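Local coordinates for protein putative carbohydrate-active enzyme (Uncultured organism, PDB 5WH8) that probably hydrolyses O-glycosidic bonds as a family 5 glycoside hydrolase, this chain being the cellulase module of a longer multi-modular protein, at residues K56-D61 and Y302-L307; Q30-S35 and Q309-E314. All blocks are in the same frame, centred on the assembly; numbering follows the deposited sequence.

In the fold
Contacts 1 and 2 tie consecutive pieces of the C-terminal end of the chain to the start of an eight-stranded parallel barrel, and contact 1 is nested inside the loop that contact 2 closes. Their centres lie about 9 Å apart. Contact 1 sets helix 298-307 against the turn between helix 48-56 and strand 62-68, mainly through aromatic and aliphatic packing. Contact 2 sets the irregular segment after that helix against the first strand, 32-36, chiefly through direct hydrogen bonds. Both are partly buried; contact 1 mixes buried with partly exposed residues, while contact 2 reaches the exposed Gln-309 and Pro-310. A salt bridge joins them, with Asp-61 OD1 2.8 Å from Lys-311 NZ, and Leu-307 packs on Arg-32.

Contact 1 of 2, residues K56-D61 and Y302-L307; sequences KDWNID and YIKRKL. With EDO (1,2-ethanediol), chain I.
Lys-304 lays its aliphatic arm across one face of the Trp-58 indole, the two side chains crossing at about a right angle. With CG anti to the backbone N (chi1 -168°) and the chain extended beyond it, CD reaches a point 3.9 Å from the centroid of the five-membered ring, only 4° off the normal, a CH-pi contact. NZ is 4.6 Å from the same centroid but 29° off the normal, making an off-centre cation-pi interaction; its hydrogen-bond partner is Asn-294 OD1. Trp-58 NE1 bonds to the carbonyl of Trp-293. A water lies 2.7 Å from Lys-304 O and 3.0 Å from Asn-59 OD1, placed to bridge helix and loop, though its protons cannot serve every acceptor in reach. Lys-306 takes no part across the contact; its NZ weakly hydrogen-bonds a 1,2-ethanediol, probably from the crystallisation liquor, and bonds Asn-255 OD1. Leu-307 faces the turn directly: its CB lies 3.2 Å from Trp-58 O, while CD1 meets the indole near its plane, 4.1 Å from CE3, and touches Ile-60 CG2 at 3.9 Å. Ile-60 and Leu-307 lie side by side, and both reach strand 32-36, through Met-34 and Arg-32 respectively. Asn-59, with positive phi, is the first residue past helix 48-56 to depart from helical angles. The contact thus packs the C-terminal helix of a TIM barrel against its first alpha-to-beta turn, before the second strand.

Contact 2 of 2, residues Q30-S35 and Q309-E314; sequences QLRGMS and QPKSYE
Arg-32 grips two successive carbonyls of 309-314 with its guanidinium. NH1 donates to Pro-310 O at 2.9 Å, close to the guanidinium plane, and NH2 to Gln-309 O at 2.9 Å but less straight (N-H...O 136°); both donors stand above the planes of their carbonyls. The bend at chi3 (-58°) turns NE toward Gln-309 and Pro-310. A second cluster centres on Gln-30. Its N bonds to Ser-312 O at 3.0 Å, and its OE1 receives the Ser-312 hydroxyl, whose oxygen also bonds to Lys-265 NZ, at 2.7 Å, in the carbonyl plane on a lone pair. Gln-30 NE2 is held by Ile-266 O and Asp-262. A water donates to Gln-30 O at 2.8 Å, accepts from Ser-312 N and lies over the centre of one guanidinium face. Packing is slighter: the Tyr-313 ring turns its edge to Gln-30 O, 3.8 Å from CD2, and CE2 approaches Leu-31 CD2 at 4.2 Å. Tyr-313 OH probably hydrogen-bonds to Asp-61 OD1. Lys-311 NZ lies 4.7 Å from Arg-32 NH2, and Asp-61, paired with that lysine, may temper the local positive charge. The chemistry implies a directional, largely polar fastening of the C-terminal segment to the first barrel strand.

Contact 1 of 2, residues K56-D61 and Y302-L307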
loop_
_atom_site.group_PDB
_atom_site.type_symbol
_atom_site.label_atom_id
_atom_site.label_comp_id
_atom_site.label_asym_id
_atom_site.label_seq_id
_atom_site.Cartn_x
_atom_site.Cartn_y
_atom_site.Cartn_z
ATOM N N LYS A 56 -14.676 10.450 -3.082
ATOM C CA LYS A 56 -15.364 11.652 -3.546
ATOM C C LYS A 56 -14.889 12.948 -2.892
ATOM O O LYS A 56 -14.890 13.996 -3.558
ATOM C CB LYS A 56 -16.877 11.523 -3.330
ATOM C CG LYS A 56 -17.524 10.342 -4.037
ATOM C CD LYS A 56 -17.325 10.323 -5.558
ATOM C CE LYS A 56 -18.085 11.438 -6.262
ATOM N NZ LYS A 56 -17.933 11.346 -7.744
ATOM N N ASP A 57 -14.517 12.896 -1.613
ATOM C CA ASP A 57 -14.114 14.085 -0.853
ATOM C C ASP A 57 -12.600 14.248 -0.655
ATOM O O ASP A 57 -12.100 15.367 -0.673
ATOM C CB ASP A 57 -14.775 14.086 0.537
ATOM C CG ASP A 57 -16.290 13.910 0.485
ATOM O OD1 ASP A 57 -16.934 14.404 -0.470
ATOM O OD2 ASP A 57 -16.837 13.295 1.417
ATOM N N TRP A 58 -11.860 13.165 -0.425
ATOM C CA TRP A 58 -10.409 13.299 -0.264
ATOM C C TRP A 58 -9.664 13.085 -1.593
ATOM O O TRP A 58 -8.467 13.317 -1.645
ATOM C CB TRP A 58 -9.832 12.317 0.773
ATOM C CG TRP A 58 -10.327 12.351 2.202
ATOM C CD1 TRP A 58 -11.607 12.558 2.658
ATOM C CD2 TRP A 58 -9.522 12.123 3.359
ATOM N NE1 TRP A 58 -11.634 12.458 4.030
ATOM C CE2 TRP A 58 -10.365 12.199 4.484
ATOM C CE3 TRP A 58 -8.162 11.853 3.553
ATOM C CZ2 TRP A 58 -9.900 12.013 5.777
ATOM C CZ3 TRP A 58 -7.701 11.669 4.823
ATOM C CH2 TRP A 58 -8.561 11.748 5.935
ATOM N N ASN A 59 -10.347 12.595 -2.630
ATOM C CA ASN A 59 -9.749 12.426 -3.957
ATOM C C ASN A 59 -8.634 11.368 -3.994
ATOM O O ASN A 59 -7.666 11.511 -4.744
ATOM C CB ASN A 59 -9.205 13.767 -4.469
ATOM C CG ASN A 59 -10.224 14.883 -4.357
ATOM O OD1 ASN A 59 -10.048 15.844 -3.600
ATOM N ND2 ASN A 59 -11.310 14.750 -5.100
ATOM N N ILE A 60 -8.762 10.292 -3.213
ATOM C CA ILE A 60 -7.714 9.270 -3.232
ATOM C C ILE A 60 -7.757 8.471 -4.530
ATOM O O ILE A 60 -8.816 8.345 -5.157
ATOM C CB ILE A 60 -7.786 8.264 -2.040
ATOM C CG1 ILE A 60 -9.025 7.348 -2.068
ATOM C CG2 ILE A 60 -7.662 9.008 -0.699
ATOM C CD1 ILE A 60 -8.940 6.175 -1.091
ATOM N N ASP A 61 -6.600 7.942 -4.914
ATOM C CA ASP A 61 -6.461 7.090 -6.096
ATOM C C ASP A 61 -6.391 5.612 -5.741
ATOM O O ASP A 61 -6.563 4.753 -6.617
ATOM C CB ASP A 61 -5.189 7.416 -6.858
ATOM C CG ASP A 61 -5.122 8.850 -7.338
ATOM O OD1 ASP A 61 -6.110 9.347 -7.932
ATOM O OD2 ASP A 61 -4.052 9.465 -7.118
ATOM N N TYR A 302 -3.404 18.041 6.428
ATOM C CA TYR A 302 -2.224 18.207 5.591
ATOM C C TYR A 302 -2.239 17.213 4.431
ATOM O O TYR A 302 -2.040 17.597 3.276
ATOM C CB TYR A 302 -0.956 18.037 6.442
ATOM C CG TYR A 302 0.342 17.878 5.661
ATOM C CD1 TYR A 302 1.098 18.977 5.302
ATOM C CD2 TYR A 302 0.812 16.627 5.326
ATOM C CE1 TYR A 302 2.294 18.827 4.615
ATOM C CE2 TYR A 302 2.003 16.461 4.627
ATOM C CZ TYR A 302 2.728 17.563 4.267
ATOM O OH TYR A 302 3.898 17.352 3.568
ATOM N N ILE A 303 -2.536 15.945 4.722
ATOM C CA ILE A 303 -2.587 14.924 3.678
ATOM C C ILE A 303 -3.752 15.138 2.706
ATOM O O ILE A 303 -3.578 15.033 1.496
ATOM C CB ILE A 303 -2.653 13.495 4.331
ATOM C CG1 ILE A 303 -1.394 13.235 5.165
ATOM C CG2 ILE A 303 -2.900 12.409 3.265
ATOM C CD1 ILE A 303 -0.087 13.126 4.350
ATOM N N LYS A 304 -4.936 15.467 3.212
ATOM C CA LYS A 304 -6.067 15.761 2.350
ATOM C C LYS A 304 -5.769 16.929 1.411
ATOM O O LYS A 304 -6.167 16.916 0.241
ATOM C CB LYS A 304 -7.310 16.063 3.213
ATOM C CG LYS A 304 -8.588 16.112 2.442
ATOM C CD LYS A 304 -9.811 16.179 3.373
ATOM C CE LYS A 304 -10.974 16.628 2.559
ATOM N NZ LYS A 304 -12.194 16.726 3.376
ATOM N N ARG A 305 -5.036 17.924 1.904
ATOM C CA ARG A 305 -4.612 19.029 1.053
ATOM C C ARG A 305 -3.636 18.567 -0.050
ATOM O O ARG A 305 -3.767 18.997 -1.207
ATOM C CB ARG A 305 -3.990 20.132 1.909
ATOM C CG ARG A 305 -3.724 21.414 1.171
ATOM C CD ARG A 305 -3.690 22.593 2.131
ATOM N NE ARG A 305 -3.399 23.818 1.402
ATOM C CZ ARG A 305 -3.356 25.027 1.946
ATOM N NH1 ARG A 305 -3.585 25.190 3.245
ATOM N NH2 ARG A 305 -3.083 26.075 1.179
ATOM N N LYS A 306 -2.689 17.673 0.272
ATOM C CA LYS A 306 -1.798 17.116 -0.772
ATOM C C LYS A 306 -2.579 16.292 -1.816
ATOM O O LYS A 306 -2.298 16.335 -3.018
ATOM C CB LYS A 306 -0.712 16.229 -0.167
ATOM C CG LYS A 306 0.304 16.923 0.755
ATOM C CD LYS A 306 1.112 17.994 0.012
ATOM C CE LYS A 306 2.135 18.655 0.954
ATOM N NZ LYS A 306 2.599 19.950 0.451
ATOM N N LEU A 307 -3.555 15.524 -1.353
ATOM C CA LEU A 307 -4.406 14.729 -2.235
ATOM C C LEU A 307 -5.272 15.565 -3.177
ATOM O O LEU A 307 -5.724 15.059 -4.215
ATOM C CB LEU A 307 -5.310 13.829 -1.395
ATOM C CG LEU A 307 -4.653 12.673 -0.659
ATOM C CD1 LEU A 307 -5.565 12.098 0.428
ATOM C CD2 LEU A 307 -4.236 11.549 -1.626
HETATM C C1 EDO I . 5.658 19.861 -1.214
HETATM O O1 EDO I . 5.240 21.211 -0.945
HETATM C C2 EDO I . 4.589 18.919 -1.794
HETATM O O2 EDO I . 3.562 19.536 -2.601
HETATM O O HOH W 1 -8.351 16.270 -1.171
#

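Contact 2 of 2, residues Q30-S35 and Q309-E314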
loop_
_atom_site.group_PDB
_atom_site.type_symbol
_atom_site.label_atom_id
_atom_site.label_comp_id
_atom_site.label_asym_id
_atom_site.label_seq_id
_atom_site.Cartn_x
_atom_site.Cartn_y
_atom_site.Cartn_z
ATOM N N GLN A 30 1.558 8.288 -11.210
ATOM C CA GLN A 30 1.829 8.424 -9.770
ATOM C C GLN A 30 0.471 8.427 -9.052
ATOM O O GLN A 30 -0.342 9.325 -9.281
ATOM C CB GLN A 30 2.604 9.715 -9.461
ATOM C CG GLN A 30 2.775 9.957 -7.950
ATOM C CD GLN A 30 3.298 11.321 -7.592
ATOM O OE1 GLN A 30 2.947 12.328 -8.209
ATOM N NE2 GLN A 30 4.135 11.372 -6.565
ATOM N N LEU A 31 0.245 7.440 -8.186
ATOM C CA LEU A 31 -0.990 7.330 -7.390
ATOM C C LEU A 31 -0.748 7.869 -5.987
ATOM O O LEU A 31 0.352 7.757 -5.474
ATOM C CB LEU A 31 -1.446 5.879 -7.287
ATOM C CG LEU A 31 -1.681 5.101 -8.590
ATOM C CD1 LEU A 31 -1.979 3.630 -8.296
ATOM C CD2 LEU A 31 -2.801 5.770 -9.453
ATOM N N ARG A 32 -1.800 8.432 -5.385
ATOM C CA ARG A 32 -1.754 8.981 -4.035
ATOM C C ARG A 32 -2.950 8.473 -3.243
ATOM O O ARG A 32 -4.081 8.566 -3.720
ATOM C CB ARG A 32 -1.763 10.521 -4.069
ATOM C CG ARG A 32 -0.714 11.108 -5.037
ATOM C CD ARG A 32 -0.833 12.645 -5.162
ATOM N NE ARG A 32 -2.162 13.022 -5.623
ATOM C CZ ARG A 32 -2.441 14.000 -6.488
ATOM N NH1 ARG A 32 -1.480 14.762 -7.020
ATOM N NH2 ARG A 32 -3.703 14.222 -6.813
ATOM N N GLY A 33 -2.736 7.937 -2.043
ATOM C CA GLY A 33 -3.886 7.506 -1.266
ATOM C C GLY A 33 -3.618 7.263 0.212
ATOM O O GLY A 33 -2.672 7.817 0.806
ATOM N N MET A 34 -4.453 6.400 0.801
ATOM C CA MET A 34 -4.484 6.161 2.251
ATOM C C MET A 34 -4.404 4.681 2.571
ATOM O O MET A 34 -4.891 3.842 1.814
ATOM C CB MET A 34 -5.769 6.706 2.882
ATOM C CG MET A 34 -5.940 8.210 2.807
ATOM S SD MET A 34 -4.687 9.132 3.742
ATOM C CE MET A 34 -4.970 8.595 5.439
ATOM N N SER A 35 -3.767 4.383 3.694
ATOM C CA SER A 35 -3.742 3.040 4.294
ATOM C C SER A 35 -4.727 2.895 5.450
ATOM O O SER A 35 -4.891 3.807 6.258
ATOM C CB SER A 35 -2.340 2.708 4.823
ATOM O OG SER A 35 -2.243 1.367 5.298
ATOM N N GLN A 309 -4.392 18.096 -4.925
ATOM C CA GLN A 309 -3.645 18.635 -6.068
ATOM C C GLN A 309 -4.089 17.949 -7.363
ATOM O O GLN A 309 -4.703 16.878 -7.340
ATOM C CB GLN A 309 -2.137 18.452 -5.869
ATOM C CG GLN A 309 -1.578 19.110 -4.605
ATOM C CD GLN A 309 -1.983 20.567 -4.437
ATOM O OE1 GLN A 309 -1.832 21.386 -5.339
ATOM N NE2 GLN A 309 -2.495 20.894 -3.257
ATOM N N PRO A 310 -3.801 18.579 -8.509
ATOM C CA PRO A 310 -4.107 17.924 -9.790
ATOM C C PRO A 310 -3.550 16.501 -9.866
ATOM O O PRO A 310 -2.459 16.232 -9.356
ATOM C CB PRO A 310 -3.426 18.830 -10.816
ATOM C CG PRO A 310 -3.405 20.168 -10.164
ATOM C CD PRO A 310 -3.221 19.920 -8.700
ATOM N N LYS A 311 -4.311 15.608 -10.485
ATOM C CA LYS A 311 -3.878 14.220 -10.657
ATOM C C LYS A 311 -2.529 14.131 -11.335
ATOM O O LYS A 311 -2.238 14.856 -12.299
ATOM C CB LYS A 311 -4.896 13.426 -11.468
ATOM C CG LYS A 311 -6.275 13.276 -10.857
ATOM C CD LYS A 311 -6.228 12.588 -9.491
ATOM C CE LYS A 311 -7.612 12.235 -9.004
ATOM N NZ LYS A 311 -7.606 11.683 -7.629
ATOM N N SER A 312 -1.719 13.204 -10.841
ATOM C CA SER A 312 -0.382 12.964 -11.360
ATOM C C SER A 312 -0.406 11.806 -12.377
ATOM O O SER A 312 0.388 10.853 -12.333
ATOM C CB SER A 312 0.579 12.673 -10.217
ATOM O OG SER A 312 1.912 12.829 -10.633
ATOM N N TYR A 313 -1.352 11.922 -13.299
ATOM C CA TYR A 313 -1.458 11.030 -14.437
ATOM C C TYR A 313 -2.304 11.707 -15.492
ATOM O O TYR A 313 -3.003 12.691 -15.217
ATOM C CB TYR A 313 -2.056 9.675 -14.047
ATOM C CG TYR A 313 -3.297 9.682 -13.173
ATOM C CD1 TYR A 313 -4.571 9.885 -13.705
ATOM C CD2 TYR A 313 -3.192 9.437 -11.816
ATOM C CE1 TYR A 313 -5.709 9.844 -12.899
ATOM C CE2 TYR A 313 -4.311 9.407 -11.004
ATOM C CZ TYR A 313 -5.559 9.608 -11.534
ATOM O OH TYR A 313 -6.688 9.570 -10.715
ATOM N N GLU A 314 -2.223 11.177 -16.709
ATOM C CA GLU A 314 -3.036 11.640 -17.819
ATOM C C GLU A 314 -3.900 10.480 -18.293
ATOM O O GLU A 314 -3.422 9.365 -18.467
ATOM C CB GLU A 314 -2.142 12.169 -18.953
ATOM C CG GLU A 314 -2.879 12.604 -20.202
ATOM C CD GLU A 314 -1.922 12.995 -21.314
ATOM O OE1 GLU A 314 -1.893 12.301 -22.350
ATOM O OE2 GLU A 314 -1.187 13.992 -21.142
HETATM O O HOH W 2 -2.295 11.204 -8.661
HETATM O O HOH W 3 -4.893 11.794 -5.581
#